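Rod shape-determining protein (MreC) (PDB 5LP5) binds penicillin-binding protein 2 in the core cell wall synthesis complex and probably helps to determine the rod-like shape of the cell. Local coordinates at residues C[131-136]-C[235-240]; C[109-114]-C[150-155]. One frame throughout, in Å; residues are numbered along the deposited sequence.

Contact 1: C[131-136]-C[235-240]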
loop_
_atom_site.group_PDB
_atom_site.type_symbol
_atom_site.label_atom_id
_atom_site.label_comp_id
_atom_site.label_asym_id
_atom_site.label_seq_id
_atom_site.Cartn_x
_atom_site.Cartn_y
_atom_site.Cartn_z
ATOM N N HIS C 131 -30.756 1.848 21.972
ATOM C CA HIS C 131 -30.868 3.162 22.605
ATOM C C HIS C 131 -30.005 4.101 21.808
ATOM O O HIS C 131 -28.950 4.519 22.262
ATOM C CB HIS C 131 -30.461 3.101 24.073
ATOM C CG HIS C 131 -31.488 2.462 24.953
ATOM N ND1 HIS C 131 -32.089 1.257 24.653
ATOM C CD2 HIS C 131 -32.015 2.861 26.137
ATOM C CE1 HIS C 131 -32.954 0.952 25.607
ATOM N NE2 HIS C 131 -32.929 1.909 26.520
ATOM N N ASN C 132 -30.469 4.391 20.596
ATOM C CA ASN C 132 -29.718 5.149 19.598
ATOM C C ASN C 132 -28.313 4.633 19.364
ATOM O O ASN C 132 -27.376 5.421 19.190
ATOM C CB ASN C 132 -29.708 6.615 19.973
ATOM C CG ASN C 132 -30.889 7.351 19.401
ATOM O OD1 ASN C 132 -31.158 7.235 18.184
ATOM N ND2 ASN C 132 -31.585 8.140 20.250
ATOM N N GLN C 133 -28.207 3.305 19.330
ATOM C CA GLN C 133 -26.930 2.601 19.209
ATOM C C GLN C 133 -27.073 1.342 18.326
ATOM O O GLN C 133 -28.120 0.731 18.296
ATOM C CB GLN C 133 -26.388 2.244 20.612
ATOM C CG GLN C 133 -25.002 1.642 20.633
ATOM C CD GLN C 133 -24.427 1.477 22.045
ATOM O OE1 GLN C 133 -23.302 0.948 22.215
ATOM N NE2 GLN C 133 -25.155 1.976 23.056
ATOM N N ALA C 134 -26.012 0.961 17.612
ATOM C CA ALA C 134 -25.998 -0.296 16.875
ATOM C C ALA C 134 -25.696 -1.459 17.818
ATOM O O ALA C 134 -24.628 -1.471 18.492
ATOM C CB ALA C 134 -24.979 -0.234 15.757
ATOM N N ILE C 135 -26.611 -2.430 17.872
ATOM C CA ILE C 135 -26.427 -3.663 18.678
ATOM C C ILE C 135 -26.100 -4.900 17.857
ATOM O O ILE C 135 -25.596 -5.871 18.400
ATOM C CB ILE C 135 -27.644 -3.989 19.579
ATOM C CG1 ILE C 135 -28.910 -4.287 18.741
ATOM C CG2 ILE C 135 -27.899 -2.838 20.529
ATOM C CD1 ILE C 135 -30.076 -4.823 19.560
ATOM N N GLY C 136 -26.387 -4.888 16.562
ATOM C CA GLY C 136 -26.092 -6.060 15.709
ATOM C C GLY C 136 -26.906 -6.060 14.432
ATOM O O GLY C 136 -27.339 -5.018 13.973
ATOM N N ALA C 235 -28.315 -5.851 29.210
ATOM C CA ALA C 235 -29.703 -6.251 29.044
ATOM C C ALA C 235 -30.683 -5.116 28.781
ATOM O O ALA C 235 -31.785 -5.365 28.277
ATOM C CB ALA C 235 -30.168 -7.042 30.250
ATOM N N LYS C 236 -30.302 -3.886 29.116
ATOM C CA LYS C 236 -31.209 -2.768 28.929
ATOM C C LYS C 236 -31.520 -2.540 27.461
ATOM O O LYS C 236 -32.643 -2.208 27.137
ATOM C CB LYS C 236 -30.677 -1.502 29.585
ATOM C CG LYS C 236 -31.285 -1.258 30.958
ATOM C CD LYS C 236 -30.522 -0.196 31.747
ATOM C CE LYS C 236 -31.296 0.311 32.964
ATOM N NZ LYS C 236 -30.923 1.721 33.284
ATOM N N LEU C 237 -30.530 -2.766 26.595
ATOM C CA LEU C 237 -30.644 -2.488 25.162
ATOM C C LEU C 237 -31.186 -3.640 24.328
ATOM O O LEU C 237 -31.177 -3.548 23.103
ATOM C CB LEU C 237 -29.279 -2.052 24.596
ATOM C CG LEU C 237 -28.979 -0.543 24.680
ATOM C CD1 LEU C 237 -28.786 -0.073 26.106
ATOM C CD2 LEU C 237 -27.760 -0.188 23.841
ATOM N N LEU C 238 -31.609 -4.735 24.959
ATOM C CA LEU C 238 -32.243 -5.806 24.214
ATOM C C LEU C 238 -33.751 -5.612 24.198
ATOM O O LEU C 238 -34.475 -6.293 23.475
ATOM C CB LEU C 238 -31.778 -7.172 24.715
ATOM C CG LEU C 238 -30.412 -7.595 24.135
ATOM C CD1 LEU C 238 -29.916 -8.917 24.708
ATOM C CD2 LEU C 238 -30.426 -7.697 22.612
ATOM N N ARG C 239 -34.231 -4.649 24.982
ATOM C CA ARG C 239 -35.604 -4.165 24.828
ATOM C C ARG C 239 -35.594 -2.816 24.127
ATOM O O ARG C 239 -34.581 -2.126 24.098
ATOM C CB ARG C 239 -36.321 -4.110 26.174
ATOM C CG ARG C 239 -36.602 -5.521 26.704
ATOM C CD ARG C 239 -37.404 -5.570 27.987
ATOM N NE ARG C 239 -36.935 -4.615 29.007
ATOM C CZ ARG C 239 -36.008 -4.851 29.941
ATOM N NH1 ARG C 239 -35.379 -6.016 30.012
ATOM N NH2 ARG C 239 -35.704 -3.891 30.805
ATOM N N HIS C 240 -36.737 -2.464 23.541
ATOM C CA HIS C 240 -36.901 -1.232 22.757
ATOM C C HIS C 240 -36.074 -1.236 21.472
ATOM O O HIS C 240 -35.367 -0.266 21.196
ATOM C CB HIS C 240 -36.572 0.007 23.590
ATOM C CG HIS C 240 -37.453 0.186 24.788
ATOM N ND1 HIS C 240 -38.827 0.314 24.695
ATOM C CD2 HIS C 240 -37.152 0.294 26.107
ATOM C CE1 HIS C 240 -39.335 0.462 25.906
ATOM N NE2 HIS C 240 -38.343 0.457 26.779
#

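Contact 2: C[109-114]-C[150-155]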
loop_
_atom_site.group_PDB
_atom_site.type_symbol
_atom_site.label_atom_id
_atom_site.label_comp_id
_atom_site.label_asym_id
_atom_site.label_seq_id
_atom_site.Cartn_x
_atom_site.Cartn_y
_atom_site.Cartn_z
ATOM N N THR C 109 -25.187 -15.632 24.320
ATOM C CA THR C 109 -25.942 -14.395 24.555
ATOM C C THR C 109 -26.011 -13.475 23.332
ATOM O O THR C 109 -26.709 -12.476 23.342
ATOM C CB THR C 109 -25.290 -13.537 25.674
ATOM O OG1 THR C 109 -23.963 -13.133 25.293
ATOM C CG2 THR C 109 -25.233 -14.287 26.994
ATOM N N HIS C 110 -25.235 -13.810 22.299
ATOM C CA HIS C 110 -25.117 -12.968 21.121
ATOM C C HIS C 110 -26.011 -13.441 19.962
ATOM O O HIS C 110 -25.777 -13.034 18.817
ATOM C CB HIS C 110 -23.645 -12.898 20.677
ATOM C CG HIS C 110 -22.676 -12.661 21.798
ATOM N ND1 HIS C 110 -22.472 -11.432 22.383
ATOM C CD2 HIS C 110 -21.878 -13.527 22.462
ATOM C CE1 HIS C 110 -21.579 -11.549 23.349
ATOM N NE2 HIS C 110 -21.193 -12.809 23.409
ATOM N N SER C 111 -27.048 -14.222 20.233
ATOM C CA SER C 111 -27.929 -14.712 19.181
ATOM C C SER C 111 -29.348 -14.789 19.705
ATOM O O SER C 111 -29.609 -15.458 20.718
ATOM C CB SER C 111 -27.491 -16.094 18.695
ATOM O OG SER C 111 -26.344 -15.992 17.870
ATOM N N VAL C 112 -30.283 -14.121 19.025
ATOM C CA VAL C 112 -31.656 -14.072 19.511
ATOM C C VAL C 112 -32.712 -14.331 18.445
ATOM O O VAL C 112 -32.516 -14.024 17.265
ATOM C CB VAL C 112 -31.963 -12.717 20.182
ATOM C CG1 VAL C 112 -31.012 -12.470 21.334
ATOM C CG2 VAL C 112 -31.901 -11.576 19.176
ATOM N N SER C 113 -33.839 -14.867 18.892
ATOM C CA SER C 113 -35.008 -15.041 18.038
ATOM C C SER C 113 -35.902 -13.813 18.164
ATOM O O SER C 113 -36.242 -13.397 19.268
ATOM C CB SER C 113 -35.821 -16.277 18.447
ATOM O OG SER C 113 -35.248 -17.495 18.008
ATOM N N LEU C 114 -36.290 -13.248 17.018
ATOM C CA LEU C 114 -37.093 -12.045 16.969
ATOM C C LEU C 114 -38.493 -12.326 16.474
ATOM O O LEU C 114 -38.724 -13.200 15.656
ATOM C CB LEU C 114 -36.458 -11.041 16.030
ATOM C CG LEU C 114 -35.086 -10.539 16.458
ATOM C CD1 LEU C 114 -34.440 -9.786 15.306
ATOM C CD2 LEU C 114 -35.187 -9.629 17.661
ATOM N N ASN C 150 -23.774 -7.848 18.353
ATOM C CA ASN C 150 -22.368 -7.428 18.313
ATOM C C ASN C 150 -21.503 -8.553 18.915
ATOM O O ASN C 150 -21.784 -9.095 19.985
ATOM C CB ASN C 150 -22.098 -6.142 19.113
ATOM C CG ASN C 150 -22.445 -4.872 18.366
ATOM O OD1 ASN C 150 -22.372 -4.806 17.131
ATOM N ND2 ASN C 150 -22.801 -3.824 19.128
ATOM N N ALA C 151 -20.471 -8.927 18.180
ATOM C CA ALA C 151 -19.523 -9.955 18.625
ATOM C C ALA C 151 -19.924 -11.363 18.280
ATOM O O ALA C 151 -19.115 -12.269 18.490
ATOM C CB ALA C 151 -19.202 -9.843 20.115
ATOM N N HIS C 152 -21.098 -11.569 17.682
ATOM C CA HIS C 152 -21.400 -12.869 17.045
ATOM C C HIS C 152 -20.536 -13.075 15.791
ATOM O O HIS C 152 -20.223 -12.129 15.086
ATOM C CB HIS C 152 -22.905 -12.993 16.711
ATOM C CG HIS C 152 -23.332 -14.361 16.255
ATOM N ND1 HIS C 152 -22.962 -15.515 16.906
ATOM C CD2 HIS C 152 -24.087 -14.758 15.201
ATOM C CE1 HIS C 152 -23.493 -16.559 16.293
ATOM N NE2 HIS C 152 -24.163 -16.126 15.244
ATOM N N LYS C 153 -20.162 -14.313 15.522
ATOM C CA LYS C 153 -19.428 -14.696 14.310
ATOM C C LYS C 153 -19.988 -14.083 13.003
ATOM O O LYS C 153 -19.252 -13.781 12.080
ATOM C CB LYS C 153 -19.426 -16.245 14.207
ATOM C CG LYS C 153 -18.495 -16.886 13.194
ATOM C CD LYS C 153 -18.629 -18.408 13.219
ATOM C CE LYS C 153 -17.891 -19.038 12.033
ATOM N NZ LYS C 153 -17.624 -20.494 12.207
ATOM N N ARG C 154 -21.304 -13.948 12.932
ATOM C CA ARG C 154 -21.996 -13.527 11.707
ATOM C C ARG C 154 -22.310 -12.035 11.664
ATOM O O ARG C 154 -22.800 -11.528 10.650
ATOM C CB ARG C 154 -23.325 -14.272 11.603
ATOM C CG ARG C 154 -23.170 -15.779 11.434
ATOM C CD ARG C 154 -24.478 -16.457 11.122
ATOM N NE ARG C 154 -25.155 -15.845 9.975
ATOM C CZ ARG C 154 -26.356 -16.200 9.531
ATOM N NH1 ARG C 154 -27.010 -17.180 10.126
ATOM N NH2 ARG C 154 -26.901 -15.571 8.497
ATOM N N CYS C 155 -22.059 -11.338 12.772
ATOM C CA CYS C 155 -22.368 -9.927 12.865
ATOM C C CYS C 155 -21.233 -9.125 12.299
ATOM O O CYS C 155 -20.129 -9.158 12.830
ATOM C CB CYS C 155 -22.631 -9.522 14.309
ATOM S SG CYS C 155 -22.746 -7.739 14.507
HETATM O O HOH W 1 -23.634 -9.231 21.953
#

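Contact 1: C[131-136]-C[235-240]
H131 carries much of this contact by setting one face of its imidazole against L237. Its CG stands anti to the carbonyl carbon (chi1 -75°), and the ring swings from there toward 235-240. At the root, CB lies 4.0 Å from L237 CG. Farther out, H131 CG meets L237 CD1 at 3.9 Å, and on the same side of the ring ND1 comes to 3.6 Å from L237 CG. L237 CD1 thus sits over one face, 4.0 Å from the centroid of the H131 ring and offset toward the rim, a CH-pi contact between two side chains that cross obliquely. The tip, CE1, approaches backbone oxygens instead: K236 O lies obliquely at 3.5 Å, while R239 O is in the ring plane, at the edge. The other branch of L237, CD2, meets the end of the extended Q133 chain, which crosses it at about a right angle, and lies 4.2 Å from I135 CG2. I135 CD1 touches L238 CD2. Apolar packing therefore joins the start of strand 134-141 to the 3-10 turn 235-237, just ahead of the closing strand 241-246 of the first barrel. S130 OG ties in L237 O, F231 packs on both I135 and L237, and L238 and R239 lean on L167 and L200 of the second subunit.

Contact 2: C[109-114]-C[150-155]
N150, at the head of 150-155, turns its side chain away from 109-114 and presents its carbonyl. A water donates to N150 O at 2.7 Å and lies in the plane of the H110 ring, 2.5 Å from H110 ND1, so it bridges backbone and imidazole. The N150 carboxamide is held elsewhere, OD1 by Y157 OH and ND2 in part by F231 O. A151, whose phi is positive (87°), sets its CB over one face of the H110 ring, 4.3 Å from H110 ND1; the opposite face carries T109 OG1 above its centre. V184 of the second subunit also packs on H110. Here the chain is leaving strand 144-149, which pairs antiparallel with 111-114 through H110-L149 and V112-G147 backbone bonds, and is heading for strand 158-161. The segment therefore belongs to the connection between the two antiparallel barrels of MreC, a double-barrel plan in keeping with its placement in the peptidase PA clan. H152 follows with CG anti to the backbone N (chi1 -171°), and its CB packs on H110 O at 3.6 Å. The same torsion brings its ring over S111, whose OG lies 3.3 Å above the plane and close to the ring centre. D108 OD2 bonds that hydroxyl and so helps to place it, while the ring of F148 meets H152 with its plane nearly parallel. K153 begins the bend of a type I turn on the exposed side. R154 continues it, packing on F148 and V139 and forming a salt bridge with E141; its NH2 also bonds Q139 of the penicillin-binding protein 2 chain. C155 completes the turn, its N donating to H152 O at 3.1 Å.

Overall arrangement
Contacts 1 and 2 have centres about 13 Å apart and meet directly through 134-136 and 150-155. I135 O lies 2.7 Å from N150 N, a probable hydrogen bond between backbones, and A134 O is 3.0 Å from N150 ND2, probably another. Beside them G136 CA packs on C155 SG at 3.9 Å. F231 is a neighbour common to both. Both contacts reach the sheet of the first barrel, and their four segments alternate along the chain. Each also touches the second MreC subunit. Contact 2 also has residues within reach of the penicillin-binding protein 2 chain; the turn in 150-155, rather than the packing between the two segments, comes near it.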